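EchA1_1 (Mycobacterium avium subsp. paratuberculosis, PDB 3R9T) probably catalyses, as a crotonase-family enoyl-CoA hydratase, the reversible addition of water to (2E)-enoyl-CoA thioesters, giving (3S)-3-hydroxyacyl-CoA in fatty acid metabolism. Local coordinates at residues L136-V139 / I144-A147; G148-I153 / R164-G169. All coordinates share one frame; numbering follows the deposited sequence.

Contact 1: L136-V139 / I144-A147; sequences LPEV and IAAA. With BEZ (benzoic acid), chain E.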
loop_
_atom_site.group_PDB
_atom_site.type_symbol
_atom_site.label_atom_id
_atom_site.label_comp_id
_atom_site.label_asym_id
_atom_site.label_seq_id
_atom_site.Cartn_x
_atom_site.Cartn_y
_atom_site.Cartn_z
ATOM N N LEU B 136 5.526 12.000 -13.523
ATOM C CA LEU B 136 5.606 13.233 -12.723
ATOM C C LEU B 136 6.950 13.914 -12.992
ATOM O O LEU B 136 7.870 13.856 -12.171
ATOM C CB LEU B 136 5.431 12.962 -11.229
ATOM C CG LEU B 136 4.092 12.328 -10.820
ATOM C CD1 LEU B 136 4.165 11.881 -9.350
ATOM C CD2 LEU B 136 2.935 13.284 -11.088
ATOM N N PRO B 137 7.053 14.592 -14.140
ATOM C CA PRO B 137 8.300 15.220 -14.567
ATOM C C PRO B 137 8.610 16.560 -13.910
ATOM O O PRO B 137 9.605 17.197 -14.275
ATOM C CB PRO B 137 8.076 15.407 -16.078
ATOM C CG PRO B 137 6.631 15.651 -16.197
ATOM C CD PRO B 137 5.997 14.736 -15.162
ATOM N N GLU B 138 7.792 16.977 -12.941
ATOM C CA GLU B 138 7.936 18.297 -12.312
ATOM C C GLU B 138 9.350 18.583 -11.804
ATOM O O GLU B 138 9.848 19.722 -11.880
ATOM C CB GLU B 138 6.954 18.432 -11.148
ATOM C CG GLU B 138 5.467 18.581 -11.564
ATOM C CD GLU B 138 4.705 17.286 -11.736
ATOM O OE1 GLU B 138 5.339 16.235 -11.844
ATOM O OE2 GLU B 138 3.450 17.333 -11.774
ATOM N N VAL B 139 9.989 17.548 -11.271
ATOM C CA VAL B 139 11.314 17.691 -10.686
ATOM C C VAL B 139 12.390 18.057 -11.714
ATOM O O VAL B 139 13.502 18.451 -11.342
ATOM C CB VAL B 139 11.757 16.421 -9.940
ATOM C CG1 VAL B 139 10.886 16.194 -8.719
ATOM C CG2 VAL B 139 11.796 15.193 -10.879
ATOM N N ILE B 144 7.432 20.843 -8.147
ATOM C CA ILE B 144 7.071 19.495 -7.679
ATOM C C ILE B 144 5.644 19.196 -8.102
ATOM O O ILE B 144 4.938 20.091 -8.560
ATOM C CB ILE B 144 7.180 19.312 -6.133
ATOM C CG1 ILE B 144 6.313 20.338 -5.373
ATOM C CG2 ILE B 144 8.670 19.302 -5.656
ATOM C CD1 ILE B 144 6.253 20.098 -3.871
ATOM N N ALA B 145 5.248 17.927 -7.961
ATOM C CA ALA B 145 3.875 17.498 -8.209
ATOM C C ALA B 145 3.007 17.983 -7.058
ATOM O O ALA B 145 2.697 17.231 -6.130
ATOM C CB ALA B 145 3.802 15.956 -8.364
ATOM N N ALA B 146 2.627 19.261 -7.152
ATOM C CA ALA B 146 1.943 19.982 -6.086
ATOM C C ALA B 146 0.454 19.673 -6.023
ATOM O O ALA B 146 -0.188 19.981 -5.019
ATOM C CB ALA B 146 2.168 21.505 -6.236
ATOM N N ALA B 147 -0.090 19.077 -7.084
ATOM C CA ALA B 147 -1.508 18.717 -7.158
ATOM C C ALA B 147 -1.805 17.305 -6.618
ATOM O O ALA B 147 -2.664 16.590 -7.153
ATOM C CB ALA B 147 -2.007 18.856 -8.620
HETATM C C BEZ E . 1.858 20.160 -10.719
HETATM O O1 BEZ E . 1.173 19.461 -9.959
HETATM O O2 BEZ E . 2.492 19.629 -11.652
HETATM C C1 BEZ E . 1.863 21.639 -10.514
HETATM C C2 BEZ E . 0.820 22.215 -9.801
HETATM C C3 BEZ E . 0.799 23.590 -9.600
HETATM C C4 BEZ E . 1.823 24.379 -10.112
HETATM C C5 BEZ E . 2.868 23.798 -10.827
HETATM C C6 BEZ E . 2.888 22.422 -11.034
#
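Glu-138 lies over the backbone of Ile-144 and Ala-145 and brings its acid group unusually near a second one: its OE2 is just 2.5 Å from O2 of the bound benzoic acid, close enough that one of the two acids probably holds a proton. The chain reaches this place by bending at its second torsion (chi2 89°), which keeps the methylenes against 144-147 while the carboxyl end turns to the ligand. CB rests 3.4 Å from Ile-144 C, and OE2 passes 3.6 Å from Ala-145 CA. The two segments meet by van der Waals contact, without a hydrogen bond between them, and the small methyl of Ala-145 fits between the Glu-138 carboxyl group and Leu-136. Leu-136 touches this methyl with CD2, 3.9 Å from Ala-145 CB. The site belongs to the crotonase fold, and a pair of neighbouring acids, Glu-138 with Glu-118 from helix 115-122, is consistent with the two-glutamate arrangement of enoyl-CoA hydratases. The backbone makes an inverse gamma turn about Ala-145, with a weak bond from Ala-146 N to Ile-144 O. Beyond this bend, Ala-147 N donates to O1 of benzoic acid at 3.2 Å with an N-H...O angle of 147°, and the small methyl of Ala-146 lies 3.9 Å from ring atom C2. The Ile-144 side chain, which leaves its backbone away from 136-139, packs against Met-240 and Leu-243 of helix 230-243.

Contact 2: G148-I153 / R164-G169; sequences GGVFRI and RLLLTG
Val-150, Ile-153, Leu-165 and Leu-166 make a buried interface of apolar side chains between two helical turns, and their residue types suit a place where no polar side chain takes part. Leu-166 sets its two methyls against the two branches of Val-150: its CD2 meets CG1 of Val-150 at 4.1 Å, while its CD1 lies 4.2 Å from CG2 of Val-150. The two side chains cross at about a right angle, and the extended first torsion of Leu-166 (chi1 -179°) carries both methyls toward the facing helix. Ile-153 completes the row with its CG2 branch 4.5 Å from Leu-166 CB; its CG1 approaches Leu-165 CD2 obliquely, in one of the two conformers of that leucine.

Hydrogen bonds stay within each helix. Thr-168 OG1 reaches the carbonyl oxygen of Arg-164 at 2.7 Å, coming from above its plane, and the amide N of Thr-168 approaches the same oxygen from the other face. This double grip suits a threonine in the last turn. Gly-148, at the N-cap, and Gly-169, leaving the second helix, both have positive phi, which glycine adopts readily; at Gly-148 a side chain would also run into the preceding carbonyl oxygen.

The charged side chains find partners elsewhere: Arg-152 forms a salt bridge with Asp-229, Arg-164 one with Glu-170. Through its backbone, Leu-167 O accepts a bond from Asn-206 of the second subunit.

With segment axes 10.3 Å apart and directed 157° from each other, helices 149-156 and 159-168 form a near-antiparallel helical hairpin within the crotonase fold, the first starting beside the benzoic acid pocket, where Gly-149 N bonds to Glu-118.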
loop_
_atom_site.group_PDB
_atom_site.type_symbol
_atom_site.label_atom_id
_atom_site.label_comp_id
_atom_site.label_asym_id
_atom_site.label_seq_id
_atom_site.Cartn_x
_atom_site.Cartn_y
_atom_site.Cartn_z
ATOM N N GLY B 148 -1.142 16.948 -5.517
ATOM C CA GLY B 148 -1.339 15.662 -4.853
ATOM C C GLY B 148 -0.349 14.562 -5.224
ATOM O O GLY B 148 -0.292 13.528 -4.545
ATOM N N GLY B 149 0.422 14.742 -6.289
ATOM C CA GLY B 149 1.215 13.621 -6.810
ATOM C C GLY B 149 2.307 13.179 -5.842
ATOM O O GLY B 149 2.593 11.993 -5.697
ATOM N N VAL B 150 2.926 14.131 -5.162
ATOM C CA VAL B 150 4.066 13.797 -4.295
ATOM C C VAL B 150 3.683 12.854 -3.154
ATOM O O VAL B 150 4.468 11.971 -2.804
ATOM C CB VAL B 150 4.773 15.045 -3.705
ATOM C CG1 VAL B 150 5.950 14.614 -2.814
ATOM C CG2 VAL B 150 5.263 15.970 -4.805
ATOM N N PHE B 151 2.499 13.025 -2.573
ATOM C CA PHE B 151 2.081 12.118 -1.519
ATOM C C PHE B 151 1.101 11.021 -1.933
ATOM O O PHE B 151 0.938 10.058 -1.183
ATOM C CB PHE B 151 1.552 12.893 -0.307
ATOM C CG PHE B 151 0.260 13.632 -0.544
ATOM C CD1 PHE B 151 0.265 14.984 -0.879
ATOM C CD2 PHE B 151 -0.966 12.986 -0.363
ATOM C CE1 PHE B 151 -0.935 15.668 -1.071
ATOM C CE2 PHE B 151 -2.170 13.666 -0.531
ATOM C CZ PHE B 151 -2.158 14.998 -0.873
ATOM N N ARG B 152 0.449 11.126 -3.093
ATOM C CA ARG B 152 -0.446 10.052 -3.509
ATOM C C ARG B 152 0.257 8.979 -4.307
ATOM O O ARG B 152 -0.239 7.860 -4.341
ATOM C CB ARG B 152 -1.630 10.571 -4.327
ATOM C CG ARG B 152 -2.593 11.378 -3.491
ATOM C CD ARG B 152 -3.679 12.032 -4.312
ATOM N NE ARG B 152 -4.754 12.545 -3.449
ATOM C CZ ARG B 152 -5.642 13.480 -3.808
ATOM N NH1 ARG B 152 -5.608 14.045 -5.013
ATOM N NH2 ARG B 152 -6.574 13.871 -2.948
ATOM N N ILE B 153 1.389 9.294 -4.943
ATOM C CA ILE B 153 1.995 8.318 -5.850
ATOM C C ILE B 153 2.423 7.068 -5.054
ATOM O O ILE B 153 2.156 5.928 -5.491
ATOM C CB ILE B 153 3.139 8.903 -6.737
ATOM C CG1 ILE B 153 3.497 7.919 -7.855
ATOM C CG2 ILE B 153 4.331 9.260 -5.918
ATOM C CD1 ILE B 153 2.432 7.770 -8.894
ATOM N N ARG B 164 10.882 5.840 -7.497
ATOM C CA ARG B 164 11.684 5.984 -8.722
ATOM C C ARG B 164 11.013 6.982 -9.673
ATOM O O ARG B 164 11.651 7.865 -10.244
ATOM C CB ARG B 164 11.886 4.643 -9.444
ATOM C CG ARG B 164 12.972 4.762 -10.525
ATOM C CD ARG B 164 13.020 3.592 -11.462
ATOM N NE ARG B 164 14.158 3.750 -12.372
ATOM C CZ ARG B 164 14.223 4.600 -13.407
ATOM N NH1 ARG B 164 13.196 5.380 -13.747
ATOM N NH2 ARG B 164 15.339 4.655 -14.137
ATOM N N LEU B 165 9.707 6.838 -9.845
ATOM C CA LEU B 165 8.954 7.736 -10.704
ATOM C C LEU B 165 9.045 9.198 -10.203
ATOM O O LEU B 165 9.247 10.135 -10.987
ATOM C CB LEU B 165 7.515 7.204 -10.782
ATOM C CG LEU B 165 6.474 7.844 -11.690
ATOM C CD1 LEU B 165 5.319 6.885 -11.960
ATOM C CD2 LEU B 165 5.964 9.097 -11.039
ATOM N N LEU B 166 8.921 9.378 -8.899
ATOM C CA LEU B 166 8.878 10.709 -8.301
ATOM C C LEU B 166 10.232 11.402 -8.421
ATOM O O LEU B 166 10.289 12.581 -8.762
ATOM C CB LEU B 166 8.483 10.587 -6.830
ATOM C CG LEU B 166 8.346 11.870 -6.017
ATOM C CD1 LEU B 166 7.242 12.742 -6.622
ATOM C CD2 LEU B 166 8.068 11.590 -4.537
ATOM N N LEU B 167 11.308 10.673 -8.129
ATOM C CA LEU B 167 12.649 11.264 -8.062
ATOM C C LEU B 167 13.352 11.366 -9.415
ATOM O O LEU B 167 14.154 12.283 -9.605
ATOM C CB LEU B 167 13.520 10.496 -7.061
ATOM C CG LEU B 167 12.954 10.422 -5.638
ATOM C CD1 LEU B 167 13.955 9.746 -4.714
ATOM C CD2 LEU B 167 12.568 11.796 -5.094
ATOM N N THR B 168 13.085 10.435 -10.342
ATOM C CA THR B 168 13.668 10.525 -11.686
ATOM C C THR B 168 12.869 11.454 -12.601
ATOM O O THR B 168 13.443 12.088 -13.489
ATOM C CB THR B 168 13.817 9.159 -12.406
ATOM O OG1 THR B 168 12.523 8.628 -12.729
ATOM C CG2 THR B 168 14.580 8.157 -11.559
ATOM N N GLY B 169 11.553 11.521 -12.398
ATOM C CA GLY B 169 10.694 12.294 -13.283
ATOM C C GLY B 169 10.459 11.623 -14.629
ATOM O O GLY B 169 9.923 12.244 -15.550
#

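Following the chain from strand 133-135, contact 1 comes first: it closes a short loop of four intervening residues, bringing 144-147 back onto 136-139 at the ligand pocket. Contact 2 opens at the very next residue, Gly-148, and spans ten residues between its segments, as 164-169 returns along 148-153. The two loops are therefore in series, neither nested nor crossed, with centres about 7 Å apart. They also touch: Ala-145 O and Val-150 N, 3.3 Å apart, probably hydrogen-bond, and Val-139 CG1 packs on Leu-166 O. Together they tie the pocket loop to the helical pair that follows it, and both meet the second subunit.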